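Local coordinates for protein thiamine phosphate pyrophosphorylase (Pyrococcus furiosus, PDB 1XI3) that probably condenses a thiazole phosphate with a hydroxymethylpyrimidine pyrophosphate, in a magnesium-dependent reaction, to form thiamine monophosphate, at residues A[41-46]-A[71-76]; A[35-40]-A[67-72]; A[17-22]-A[191-196]. All coordinates share one frame; numbering follows the deposited sequence. Where two conformers were deposited one is given.

Contact 1 of 3, residues A[41-46]-A[71-76]; sequences TAIQMR and ALFFVD
Ile43 and Phe73 are paired on the parallel strands 42-45 and 72-76, the two strands of a right-handed beta-alpha-beta crossover in a TIM barrel, with helix 52-68 between them in the chain. Five backbone hydrogen bonds run in the alternating pattern of parallel strands, from Leu72 N to Thr41 O at one end to Asp76 N to Met45 O at the other; the shortest joins Phe74 N to Ile43 O at 2.8 Å. Ala42, Gln44, Leu72 and Phe74 point to the interior face of the barrel, with Leu72 at the end touching helix 11-14. Here the methyl of Ala42 lies at the edge of the Phe74 ring, its CB 4.2 Å from CE2. Gln44 has CG anti to its backbone N (chi1 -179°), packed on Phe74 CB, and continues extended; its OE1 comes 3.4 Å from Asp76 CB. The amide and carboxylate planes are only 10° apart, while NE2 of Gln44 is hydrogen-bonded to Tyr18 OH. An alanine at Gln44 would probably leave that tyrosine hydroxyl without its amide partner and open a gap beside Asp76 CB. Ile43, Met45, Phe73 and Val75 face the helical layer. Phe73 has CG anti to the backbone N (chi1 -176°), and the end of its side chain comes nearer strand 42-45, where CE1 meets Met45 CB at 3.8 Å. Phe73 also touches Leu62 and Thr66 of helix 52-68. At the C-terminal ends of the strands, where the predicted pyrimidine pyrophosphate site includes Gln44, Met45, Arg46 and Asp76, Arg46 and Asp76 lie side by side and point the same way. Their salt bridge is long, with Arg46 NE 3.7 Å from Asp76 OD1, whereas CG of Arg46 is nearer to that oxygen, at 3.5 Å.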
ATOM      1  N   THR A  41     -19.875  -5.125 -15.052  1.00 11.31           N
ATOM      2  CA  THR A  41     -19.648  -6.479 -14.586  1.00 12.10           C
ATOM      3  C   THR A  41     -18.428  -6.611 -13.661  1.00 13.57           C
ATOM      4  O   THR A  41     -18.289  -7.578 -12.926  1.00 12.94           O
ATOM      5  CB  THR A  41     -19.543  -7.470 -15.753  1.00 12.39           C
ATOM      6  OG1 THR A  41     -18.426  -7.121 -16.598  1.00 14.44           O
ATOM      7  CG2 THR A  41     -20.821  -7.465 -16.569  1.00 15.46           C
ATOM      8  N   ALA A  42     -17.565  -5.599 -13.721  1.00 13.47           N
ATOM      9  CA  ALA A  42     -16.380  -5.530 -12.877  1.00 10.46           C
ATOM     10  C   ALA A  42     -16.132  -4.068 -12.540  1.00  9.89           C
ATOM     11  O   ALA A  42     -16.372  -3.200 -13.350  1.00 10.49           O
ATOM     12  CB  ALA A  42     -15.157  -6.126 -13.587  1.00 11.48           C
ATOM     13  N   ILE A  43     -15.647  -3.827 -11.322  1.00 10.15           N
ATOM     14  CA  ILE A  43     -15.311  -2.514 -10.842  1.00 10.66           C
ATOM     15  C   ILE A  43     -13.880  -2.550 -10.330  1.00  8.93           C
ATOM     16  O   ILE A  43     -13.478  -3.489  -9.655  1.00 10.41           O
ATOM     17  CB  ILE A  43     -16.217  -2.110  -9.656  1.00  9.67           C
ATOM     18  CG1 ILE A  43     -17.694  -2.015 -10.088  1.00 10.36           C
ATOM     19  CG2 ILE A  43     -15.796  -0.805  -9.010  1.00 10.82           C
ATOM     20  CD1 ILE A  43     -17.987  -0.971 -11.083  1.00 13.70           C
ATOM     21  N   GLN A  44     -13.123  -1.522 -10.669  1.00  8.51           N
ATOM     22  CA  GLN A  44     -11.783  -1.342 -10.124  1.00  9.14           C
ATOM     23  C   GLN A  44     -11.738  -0.020  -9.372  1.00  9.31           C
ATOM     24  O   GLN A  44     -12.017   1.062  -9.938  1.00 11.09           O
ATOM     25  CB  GLN A  44     -10.708  -1.362 -11.218  1.00  9.16           C
ATOM     26  CG  GLN A  44      -9.315  -1.193 -10.683  1.00  9.37           C
ATOM     27  CD  GLN A  44      -8.333  -0.883 -11.788  1.00 11.28           C
ATOM     28  OE1 GLN A  44      -7.802   0.228 -11.866  1.00 12.97           O
ATOM     29  NE2 GLN A  44      -8.129  -1.831 -12.672  1.00 11.28           N
ATOM     30  N   MET A  45     -11.363  -0.106  -8.101  1.00  7.75           N
ATOM     31  CA  MET A  45     -11.091   1.033  -7.279  1.00  7.68           C
ATOM     32  C   MET A  45      -9.675   1.520  -7.523  1.00  9.88           C
ATOM     33  O   MET A  45      -8.719   0.820  -7.231  1.00  9.44           O
ATOM     34  CB  MET A  45     -11.257   0.696  -5.797  1.00 10.50           C
ATOM     35  CG  MET A  45     -11.111   1.879  -4.890  1.00 10.90           C
ATOM     36  SD  MET A  45     -11.456   1.569  -3.123  1.00 11.41           S
ATOM     37  CE  MET A  45      -9.968   0.736  -2.634  1.00 12.45           C
ATOM     38  N   ARG A  46      -9.551   2.745  -8.030  1.00  9.54           N
ATOM     39  CA  ARG A  46      -8.232   3.289  -8.391  1.00 11.70           C
ATOM     40  C   ARG A  46      -8.131   4.661  -7.723  1.00 12.14           C
ATOM     41  O   ARG A  46      -8.711   5.644  -8.211  1.00 14.52           O
ATOM     42  CB  ARG A  46      -8.092   3.387  -9.912  1.00 11.87           C
ATOM     43  CG  ARG A  46      -6.764   3.938 -10.375  1.00 15.82           C
ATOM     44  CD  ARG A  46      -6.642   3.959 -11.863  1.00 19.76           C
ATOM     45  NE  ARG A  46      -5.375   4.586 -12.201  1.00 26.07           N
ATOM     46  CZ  ARG A  46      -5.184   5.899 -12.332  1.00 32.46           C
ATOM     47  NH1 ARG A  46      -6.191   6.757 -12.156  1.00 31.76           N
ATOM     48  NH2 ARG A  46      -3.963   6.363 -12.646  1.00 34.70           N
ATOM     49  N   ALA A  71     -20.886  -8.534  -9.127  1.00 15.16           N
ATOM     50  CA  ALA A  71     -19.784  -8.008  -9.945  1.00 12.42           C
ATOM     51  C   ALA A  71     -18.463  -8.290  -9.265  1.00 11.65           C
ATOM     52  O   ALA A  71     -18.353  -8.366  -8.049  1.00 13.93           O
ATOM     53  CB  ALA A  71     -19.947  -6.547 -10.205  1.00 13.25           C
ATOM     54  N   LEU A  72     -17.446  -8.467 -10.108  1.00 10.53           N
ATOM     55  CA  LEU A  72     -16.080  -8.575  -9.639  1.00 10.96           C
ATOM     56  C   LEU A  72     -15.565  -7.198  -9.153  1.00  9.64           C
ATOM     57  O   LEU A  72     -15.954  -6.138  -9.665  1.00 10.90           O
ATOM     58  CB  LEU A  72     -15.190  -9.093 -10.748  1.00 12.45           C
ATOM     59  CG  LEU A  72     -15.378 -10.578 -11.136  1.00 13.90           C
ATOM     60  CD1 LEU A  72     -14.395 -11.024 -12.211  1.00 16.36           C
ATOM     61  CD2 LEU A  72     -15.323 -11.475  -9.889  1.00 17.98           C
ATOM     62  N   PHE A  73     -14.668  -7.269  -8.159  1.00 11.17           N
ATOM     63  CA  PHE A  73     -14.061  -6.088  -7.539  1.00  9.28           C
ATOM     64  C   PHE A  73     -12.544  -6.199  -7.490  1.00  8.72           C
ATOM     65  O   PHE A  73     -11.981  -7.139  -6.895  1.00 10.71           O
ATOM     66  CB  PHE A  73     -14.592  -5.890  -6.129  1.00 10.18           C
ATOM     67  CG  PHE A  73     -14.103  -4.659  -5.460  1.00  8.00           C
ATOM     68  CD1 PHE A  73     -14.031  -3.450  -6.153  1.00  8.89           C
ATOM     69  CD2 PHE A  73     -13.702  -4.684  -4.141  1.00 11.39           C
ATOM     70  CE1 PHE A  73     -13.518  -2.301  -5.516  1.00 12.47           C
ATOM     71  CE2 PHE A  73     -13.223  -3.468  -3.497  1.00 13.22           C
ATOM     72  CZ  PHE A  73     -13.170  -2.318  -4.217  1.00 11.90           C
ATOM     73  N   PHE A  74     -11.883  -5.218  -8.131  1.00  8.55           N
ATOM     74  CA  PHE A  74     -10.437  -5.142  -8.180  1.00  7.07           C
ATOM     75  C   PHE A  74      -9.980  -3.865  -7.569  1.00  9.07           C
ATOM     76  O   PHE A  74     -10.680  -2.858  -7.626  1.00  9.59           O
ATOM     77  CB  PHE A  74      -9.978  -5.134  -9.665  1.00  9.77           C
ATOM     78  CG  PHE A  74     -10.308  -6.406 -10.352  1.00 11.82           C
ATOM     79  CD1 PHE A  74      -9.510  -7.530 -10.168  1.00 12.34           C
ATOM     80  CD2 PHE A  74     -11.496  -6.528 -11.078  1.00 10.04           C
ATOM     81  CE1 PHE A  74      -9.878  -8.748 -10.769  1.00 11.57           C
ATOM     82  CE2 PHE A  74     -11.834  -7.727 -11.685  1.00 10.34           C
ATOM     83  CZ  PHE A  74     -11.041  -8.825 -11.504  1.00 12.55           C
ATOM     84  N   VAL A  75      -8.774  -3.903  -7.001  1.00  8.84           N
ATOM     85  CA  VAL A  75      -8.087  -2.701  -6.546  1.00  9.24           C
ATOM     86  C   VAL A  75      -6.850  -2.463  -7.423  1.00  9.85           C
ATOM     87  O   VAL A  75      -6.078  -3.385  -7.651  1.00  9.62           O
ATOM     88  CB  VAL A  75      -7.673  -2.814  -5.055  1.00  8.97           C
ATOM     89  CG1 VAL A  75      -6.948  -1.557  -4.602  1.00 11.88           C
ATOM     90  CG2 VAL A  75      -8.914  -3.049  -4.202  1.00 11.82           C
ATOM     91  N   ASP A  76      -6.665  -1.215  -7.874  1.00  8.94           N
ATOM     92  CA  ASP A  76      -5.452  -0.855  -8.630  1.00 10.35           C
ATOM     93  C   ASP A  76      -4.262  -0.787  -7.666  1.00  8.53           C
ATOM     94  O   ASP A  76      -4.381  -0.141  -6.613  1.00  9.58           O
ATOM     95  CB  ASP A  76      -5.602   0.482  -9.314  1.00 10.72           C
ATOM     96  CG  ASP A  76      -4.445   0.766 -10.245  1.00 16.09           C
ATOM     97  OD1 ASP A  76      -3.898   1.863 -10.140  1.00 20.28           O
ATOM     98  OD2 ASP A  76      -4.086  -0.126 -11.024  1.00 15.63           O
TER

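Contact 2 of 3, residues A[35-40]-A[67-72]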
ATOM      1  N   ALA A  35     -22.990   2.850 -11.823  1.00 13.49           N
ATOM      2  CA  ALA A  35     -22.401   1.985 -12.858  1.00 13.99           C
ATOM      3  C   ALA A  35     -22.877   0.547 -12.720  1.00 12.88           C
ATOM      4  O   ALA A  35     -23.148  -0.127 -13.709  1.00 16.39           O
ATOM      5  CB  ALA A  35     -20.837   2.031 -12.795  1.00 15.00           C
ATOM      6  N   LEU A  36     -22.957   0.066 -11.478  1.00 13.65           N
ATOM      7  CA  LEU A  36     -23.474  -1.281 -11.232  1.00 13.24           C
ATOM      8  C   LEU A  36     -24.941  -1.363 -11.671  1.00 13.83           C
ATOM      9  O   LEU A  36     -25.328  -2.308 -12.357  1.00 15.68           O
ATOM     10  CB  LEU A  36     -23.312  -1.663  -9.786  1.00 13.10           C
ATOM     11  CG  LEU A  36     -21.848  -1.977  -9.388  1.00 12.44           C
ATOM     12  CD1 LEU A  36     -21.677  -2.012  -7.907  1.00 13.38           C
ATOM     13  CD2 LEU A  36     -21.370  -3.254 -10.008  1.00 13.20           C
ATOM     14  N   GLU A  37     -25.736  -0.377 -11.296  1.00 17.93           N
ATOM     15  CA  GLU A  37     -27.132  -0.277 -11.825  1.00 17.66           C
ATOM     16  C   GLU A  37     -27.188  -0.311 -13.345  1.00 19.52           C
ATOM     17  O   GLU A  37     -28.106  -0.909 -13.936  1.00 20.52           O
ATOM     18  CB  GLU A  37     -27.802   1.009 -11.339  1.00 19.70           C
ATOM     19  CG  GLU A  37     -28.300   0.919  -9.954  1.00 27.41           C
ATOM     20  CD  GLU A  37     -29.438  -0.115  -9.818  1.00 32.87           C
ATOM     21  OE1 GLU A  37     -30.219  -0.300 -10.773  1.00 33.56           O
ATOM     22  OE2 GLU A  37     -29.524  -0.746  -8.767  1.00 35.97           O
ATOM     23  N   GLY A  38     -26.221   0.319 -13.992  1.00 17.17           N
ATOM     24  CA  GLY A  38     -26.161   0.363 -15.439  1.00 17.69           C
ATOM     25  C   GLY A  38     -25.632  -0.896 -16.107  1.00 17.82           C
ATOM     26  O   GLY A  38     -25.677  -0.998 -17.337  1.00 18.02           O
ATOM     27  N   GLY A  39     -25.111  -1.846 -15.336  1.00 17.00           N
ATOM     28  CA  GLY A  39     -24.679  -3.140 -15.891  1.00 17.29           C
ATOM     29  C   GLY A  39     -23.189  -3.401 -15.940  1.00 16.40           C
ATOM     30  O   GLY A  39     -22.754  -4.336 -16.590  1.00 17.10           O
ATOM     31  N   ALA A  40     -22.387  -2.607 -15.226  1.00 15.28           N
ATOM     32  CA  ALA A  40     -20.961  -2.959 -15.086  1.00 13.73           C
ATOM     33  C   ALA A  40     -20.814  -4.352 -14.505  1.00 14.99           C
ATOM     34  O   ALA A  40     -21.560  -4.757 -13.561  1.00 14.63           O
ATOM     35  CB  ALA A  40     -20.259  -1.956 -14.218  1.00 14.36           C
ATOM     36  N   ARG A  67     -20.716  -7.104  -4.487  1.00 16.21           N
ATOM     37  CA  ARG A  67     -21.344  -8.398  -4.164  1.00 16.38           C
ATOM     38  C   ARG A  67     -22.860  -8.362  -4.390  1.00 16.98           C
ATOM     39  O   ARG A  67     -23.460  -9.340  -4.883  1.00 16.85           O
ATOM     40  CB  ARG A  67     -21.000  -8.808  -2.752  1.00 14.57           C
ATOM     41  CG  ARG A  67     -19.672  -9.462  -2.679  1.00 14.53           C
ATOM     42  CD  ARG A  67     -19.137  -9.561  -1.308  1.00 15.17           C
ATOM     43  NE  ARG A  67     -17.919 -10.358  -1.334  1.00 17.57           N
ATOM     44  CZ  ARG A  67     -17.069 -10.483  -0.340  1.00 16.07           C
ATOM     45  NH1 ARG A  67     -17.227  -9.830   0.797  1.00 16.55           N
ATOM     46  NH2 ARG A  67     -16.007 -11.272  -0.510  1.00 18.10           N
ATOM     47  N   GLU A  68     -23.459  -7.227  -4.086  1.00 17.98           N
ATOM     48  CA  GLU A  68     -24.912  -7.063  -4.257  1.00 20.98           C
ATOM     49  C   GLU A  68     -25.337  -7.193  -5.704  1.00 20.53           C
ATOM     50  O   GLU A  68     -26.470  -7.615  -6.009  1.00 19.17           O
ATOM     51  CB  GLU A  68     -25.339  -5.709  -3.723  1.00 22.12           C
ATOM     52  CG  GLU A  68     -26.811  -5.428  -3.866  1.00 29.15           C
ATOM     53  CD  GLU A  68     -27.186  -4.042  -3.407  1.00 32.42           C
ATOM     54  OE1 GLU A  68     -28.319  -3.611  -3.764  1.00 38.82           O
ATOM     55  OE2 GLU A  68     -26.362  -3.374  -2.727  1.00 31.54           O
ATOM     56  N   TYR A  69     -24.452  -6.797  -6.607  1.00 18.07           N
ATOM     57  CA  TYR A  69     -24.698  -6.889  -8.057  1.00 16.64           C
ATOM     58  C   TYR A  69     -23.947  -8.060  -8.753  1.00 14.61           C
ATOM     59  O   TYR A  69     -23.952  -8.165  -9.989  1.00 20.35           O
ATOM     60  CB  TYR A  69     -24.332  -5.560  -8.689  1.00 19.49           C
ATOM     61  CG  TYR A  69     -25.270  -4.443  -8.363  1.00 18.43           C
ATOM     62  CD1 TYR A  69     -25.097  -3.711  -7.219  1.00 17.62           C
ATOM     63  CD2 TYR A  69     -26.333  -4.095  -9.218  1.00 21.31           C
ATOM     64  CE1 TYR A  69     -25.931  -2.665  -6.889  1.00 22.59           C
ATOM     65  CE2 TYR A  69     -27.179  -3.033  -8.893  1.00 22.03           C
ATOM     66  CZ  TYR A  69     -26.975  -2.331  -7.728  1.00 23.79           C
ATOM     67  OH  TYR A  69     -27.772  -1.262  -7.352  1.00 25.34           O
ATOM     68  N   ASP A  70     -23.342  -8.951  -7.975  1.00 16.21           N
ATOM     69  CA  ASP A  70     -22.614 -10.105  -8.494  1.00 19.94           C
ATOM     70  C   ASP A  70     -21.522  -9.645  -9.471  1.00 19.42           C
ATOM     71  O   ASP A  70     -21.286 -10.259 -10.514  1.00 23.42           O
ATOM     72  CB  ASP A  70     -23.561 -11.123  -9.169  1.00 22.62           C
ATOM     73  CG  ASP A  70     -24.566 -11.738  -8.184  1.00 28.17           C
ATOM     74  N   ALA A  71     -20.886  -8.534  -9.127  1.00 15.16           N
ATOM     75  CA  ALA A  71     -19.784  -8.008  -9.945  1.00 12.42           C
ATOM     76  C   ALA A  71     -18.463  -8.290  -9.265  1.00 11.65           C
ATOM     77  O   ALA A  71     -18.353  -8.366  -8.049  1.00 13.93           O
ATOM     78  CB  ALA A  71     -19.947  -6.547 -10.205  1.00 13.25           C
ATOM     79  N   LEU A  72     -17.446  -8.467 -10.108  1.00 10.53           N
ATOM     80  CA  LEU A  72     -16.080  -8.575  -9.639  1.00 10.96           C
ATOM     81  C   LEU A  72     -15.565  -7.198  -9.153  1.00  9.64           C
ATOM     82  O   LEU A  72     -15.954  -6.138  -9.665  1.00 10.90           O
ATOM     83  CB  LEU A  72     -15.190  -9.093 -10.748  1.00 12.45           C
ATOM     84  CG  LEU A  72     -15.378 -10.578 -11.136  1.00 13.90           C
ATOM     85  CD1 LEU A  72     -14.395 -11.024 -12.211  1.00 16.36           C
ATOM     86  CD2 LEU A  72     -15.323 -11.475  -9.889  1.00 17.98           C
TER
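In the outer helical layer of the TIM barrel, the C-terminal ends of helices 28-37 and 52-68 meet where each chain turns in toward its next strand, and the side chains of Leu36 and Tyr69 carry the contact. Both helices finish in a Schellman motif, with Gly39 and Asp70 taking the positive phi. Tyr69 lays one face of its ring against Leu36, whose CB sits over the centre in a CH-pi contact, 3.7 Å from the centroid and 13° off the normal. Leu36 CG stands anti to its carbonyl carbon (chi1 -73°), and from there the branches divide: CD1 approaches Tyr69 CD1, while CD2 packs beside Tyr69 CB and against Ala71 CB, 3.6 Å away. That methyl, at the start of the chain's entry into strand 72-76, is also near the carbonyl oxygen of Ala40. Leu36 further touches Ile43 of strand 42-45, so the leucine links the helix end to the sheet. Glu37 starts out away from the tyrosine but bends at chi2 (-65°), bringing its carboxylate to the ring's edge with the two planes nearly perpendicular. Its OE2 lies in the ring plane, and Tyr69 OH is modelled as donating to it at a doubtfully short 2.3 Å.

Contact 3 of 3, residues A[17-22]-A[191-196]; sequences LYVITD and SAVMGA. With SO4 (sulfate ion), chain C.
Apolar contacts join strand 17-20 to the short helix 191-194 through Val19, Val193 and Met194. The CG1 methyl of Val19, anti to its backbone N (chi1 171°), meets both partners: Met194 CE lies 3.6 Å from it and Val193 CG1 4.1 Å. The two valine side chains cross at about a right angle, whereas the methionine crosses Val19 obliquely. Met194 bends at chi2 (-71°), and its terminal methyl also approaches Thr21 CA. Val193 further packs on Val199 and Thr203 of helix 199-214, and Met194 touches Ser31 of helix 28-37, so the cluster draws on two of the barrel's outer helices.

Among polar groups, the carbonyl oxygen of Ile20 faces the hydrocarbon part of Met194, with CG 3.5 Å away. This oxygen is buried and has no hydrogen-bonding partner in the model. Asp22 directs its carboxylate to Arg24 in a salt bridge, and Thr21 OG1 is hydrogen-bonded to the backbone N of Arg46.

A sulfate ion, probably from the crystallisation liquor, is held at the start of the helix. Ser191 N donates to its O2 at 3.0 Å, with an N-H...O angle of 157°. The backbone N atoms of Ile190 and Gly170 also bind the ion. All three residues belong to the predicted thiazole phosphate site, and the sulfate probably marks where that phosphate binds. Amides of Ile190 and Ser191, at the start of helix 191-194 after strand 186-189, together with Gly170 after strand 165-168, hold the anion much as the phosphate site of many TIM barrels does.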
ATOM      1  N   LEU A  17     -17.598  -5.623 -19.140  1.00 12.30           N
ATOM      2  CA  LEU A  17     -17.704  -4.189 -18.984  1.00 11.90           C
ATOM      3  C   LEU A  17     -17.090  -3.835 -17.635  1.00 12.35           C
ATOM      4  O   LEU A  17     -17.705  -3.994 -16.580  1.00 12.64           O
ATOM      5  CB  LEU A  17     -19.149  -3.691 -19.093  1.00 16.29           C
ATOM      6  CG  LEU A  17     -19.295  -2.163 -19.023  1.00 16.17           C
ATOM      7  CD1 LEU A  17     -18.437  -1.386 -20.097  1.00 19.36           C
ATOM      8  CD2 LEU A  17     -20.749  -1.738 -19.127  1.00 18.22           C
ATOM      9  N   TYR A  18     -15.866  -3.325 -17.726  1.00 11.80           N
ATOM     10  CA  TYR A  18     -14.976  -3.141 -16.608  1.00 11.70           C
ATOM     11  C   TYR A  18     -14.868  -1.619 -16.350  1.00 14.35           C
ATOM     12  O   TYR A  18     -14.342  -0.888 -17.154  1.00 14.24           O
ATOM     13  CB  TYR A  18     -13.632  -3.745 -17.034  1.00 11.19           C
ATOM     14  CG  TYR A  18     -12.576  -3.909 -15.969  1.00 11.15           C
ATOM     15  CD1 TYR A  18     -12.180  -5.175 -15.564  1.00 11.00           C
ATOM     16  CD2 TYR A  18     -11.943  -2.812 -15.412  1.00 12.14           C
ATOM     17  CE1 TYR A  18     -11.189  -5.355 -14.580  1.00 12.91           C
ATOM     18  CE2 TYR A  18     -10.938  -2.982 -14.409  1.00  9.85           C
ATOM     19  CZ  TYR A  18     -10.580  -4.238 -14.005  1.00 11.81           C
ATOM     20  OH  TYR A  18      -9.589  -4.414 -13.053  1.00 13.09           O
ATOM     21  N   VAL A  19     -15.433  -1.151 -15.247  1.00 11.91           N
ATOM     22  CA  VAL A  19     -15.522   0.269 -14.941  1.00 10.20           C
ATOM     23  C   VAL A  19     -14.544   0.612 -13.805  1.00  9.96           C
ATOM     24  O   VAL A  19     -14.542  -0.027 -12.737  1.00 10.85           O
ATOM     25  CB  VAL A  19     -16.977   0.682 -14.545  1.00 10.81           C
ATOM     26  CG1 VAL A  19     -17.035   2.091 -14.026  1.00 11.50           C
ATOM     27  CG2 VAL A  19     -17.883   0.536 -15.731  1.00 14.05           C
ATOM     28  N   ILE A  20     -13.767   1.679 -14.021  1.00 11.03           N
ATOM     29  CA  ILE A  20     -12.726   2.076 -13.104  1.00 12.33           C
ATOM     30  C   ILE A  20     -13.095   3.424 -12.507  1.00 13.50           C
ATOM     31  O   ILE A  20     -13.539   4.336 -13.204  1.00 13.20           O
ATOM     32  CB  ILE A  20     -11.365   2.161 -13.840  1.00 10.30           C
ATOM     33  CG1 ILE A  20     -10.989   0.787 -14.482  1.00 12.58           C
ATOM     34  CG2 ILE A  20     -10.280   2.655 -12.873  1.00 10.50           C
ATOM     35  CD1 ILE A  20      -9.843   0.814 -15.414  1.00 12.76           C
ATOM     36  N   THR A  21     -12.900   3.561 -11.204  1.00  9.58           N
ATOM     37  CA  THR A  21     -13.237   4.817 -10.510  1.00 12.55           C
ATOM     38  C   THR A  21     -12.289   5.942 -10.869  1.00 12.51           C
ATOM     39  O   THR A  21     -11.166   5.699 -11.269  1.00 12.13           O
ATOM     40  CB  THR A  21     -13.249   4.673  -8.946  1.00 11.66           C
ATOM     41  OG1 THR A  21     -11.924   4.491  -8.432  1.00 11.30           O
ATOM     42  CG2 THR A  21     -14.220   3.548  -8.494  1.00 12.47           C
ATOM     43  N   ASP A  22     -12.740   7.177 -10.681  1.00 10.64           N
ATOM     44  CA  ASP A  22     -11.855   8.335 -10.778  1.00 12.92           C
ATOM     45  C   ASP A  22     -12.449   9.492 -10.024  1.00 12.64           C
ATOM     46  O   ASP A  22     -13.331  10.188 -10.532  1.00 13.38           O
ATOM     47  CB  ASP A  22     -11.606   8.708 -12.245  1.00 12.85           C
ATOM     48  CG  ASP A  22     -10.567   9.817 -12.393  1.00 16.72           C
ATOM     49  OD1 ASP A  22     -10.128  10.388 -11.361  1.00 15.02           O
ATOM     50  OD2 ASP A  22     -10.133  10.078 -13.541  1.00 21.33           O
ATOM     51  N   SER A 191     -13.351   7.577 -18.295  1.00 15.75           N
ATOM     52  CA  SER A 191     -13.984   8.858 -18.646  1.00 19.22           C
ATOM     53  C   SER A 191     -15.367   8.703 -19.272  1.00 19.57           C
ATOM     54  O   SER A 191     -16.251   9.511 -19.007  1.00 19.64           O
ATOM     55  CB  SER A 191     -13.061   9.682 -19.571  0.65 21.23           C
ATOM     56  OG  SER A 191     -12.927   9.065 -20.831  0.65 22.35           O
ATOM     57  N   ALA A 192     -15.524   7.699 -20.128  1.00 19.12           N
ATOM     58  CA  ALA A 192     -16.815   7.446 -20.783  1.00 19.54           C
ATOM     59  C   ALA A 192     -17.982   7.298 -19.801  1.00 21.04           C
ATOM     60  O   ALA A 192     -19.143   7.646 -20.125  1.00 22.61           O
ATOM     61  CB  ALA A 192     -16.714   6.237 -21.668  1.00 20.13           C
ATOM     62  N   VAL A 193     -17.699   6.788 -18.599  1.00 19.51           N
ATOM     63  CA  VAL A 193     -18.741   6.556 -17.613  1.00 19.04           C
ATOM     64  C   VAL A 193     -18.660   7.601 -16.504  1.00 18.53           C
ATOM     65  O   VAL A 193     -19.651   8.279 -16.182  1.00 18.97           O
ATOM     66  CB  VAL A 193     -18.627   5.108 -17.085  1.00 21.03           C
ATOM     67  CG1 VAL A 193     -19.448   4.911 -15.849  1.00 21.40           C
ATOM     68  CG2 VAL A 193     -19.044   4.172 -18.194  1.00 18.90           C
ATOM     69  N   MET A 194     -17.471   7.763 -15.940  1.00 17.57           N
ATOM     70  CA  MET A 194     -17.286   8.643 -14.790  1.00 18.85           C
ATOM     71  C   MET A 194     -17.378  10.124 -15.153  1.00 19.24           C
ATOM     72  O   MET A 194     -17.681  10.949 -14.296  1.00 21.22           O
ATOM     73  CB  MET A 194     -15.946   8.348 -14.107  1.00 19.49           C
ATOM     74  CG  MET A 194     -15.877   6.959 -13.519  1.00 21.04           C
ATOM     75  SD  MET A 194     -16.929   6.803 -12.052  1.00 19.27           S
ATOM     76  CE  MET A 194     -17.161   5.023 -11.881  1.00 15.66           C
ATOM     77  N   GLY A 195     -17.096  10.432 -16.420  1.00 19.15           N
ATOM     78  CA  GLY A 195     -17.188  11.780 -16.942  1.00 22.73           C
ATOM     79  C   GLY A 195     -18.541  12.093 -17.547  1.00 24.66           C
ATOM     80  O   GLY A 195     -18.766  13.213 -18.002  1.00 28.50           O
ATOM     81  N   ALA A 196     -19.438  11.114 -17.555  1.00 26.11           N
ATOM     82  CA  ALA A 196     -20.782  11.274 -18.112  1.00 25.88           C
ATOM     83  C   ALA A 196     -21.662  12.030 -17.146  1.00 27.17           C
ATOM     84  O   ALA A 196     -21.483  11.947 -15.939  1.00 22.81           O
ATOM     85  CB  ALA A 196     -21.374   9.926 -18.388  1.00 26.42           C
TER
HETATM   86  S   SO4 C 301     -10.263   6.578 -20.466  0.80 24.41           S
HETATM   87  O1  SO4 C 301     -10.696   7.248 -21.707  0.80 30.73           O
HETATM   88  O2  SO4 C 301     -10.569   7.572 -19.445  0.80 22.22           O
HETATM   89  O3  SO4 C 301     -11.042   5.357 -20.249  0.80 21.29           O
HETATM   90  O4  SO4 C 301      -8.906   6.182 -20.695  0.80 26.53           O

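The three contacts follow one side of the barrel from its outer helices toward the end that carries the predicted substrate sites. Contacts 1 and 2 share Ala71 and Leu72 and touch where Ile43 CG1 meets Leu36 CD2 at 3.9 Å. Contact 3 adjoins contact 1 through strand 17-20, where Gln44 N lies 2.9 Å from Val19 O, a probable hydrogen bond. Val19 also ties contact 3 to contact 2, its CG2 3.8 Å from Ala40 CB. Contacts 1 and 3 hold residues of the predicted pyrimidine and thiazole phosphate sites respectively. The Asp76 side chain is about 4 and 5 Å from those of Asp77 and Asp96, predicted magnesium ligands; in contact 2, that of Ala40 is about 10 Å from that of Gln44.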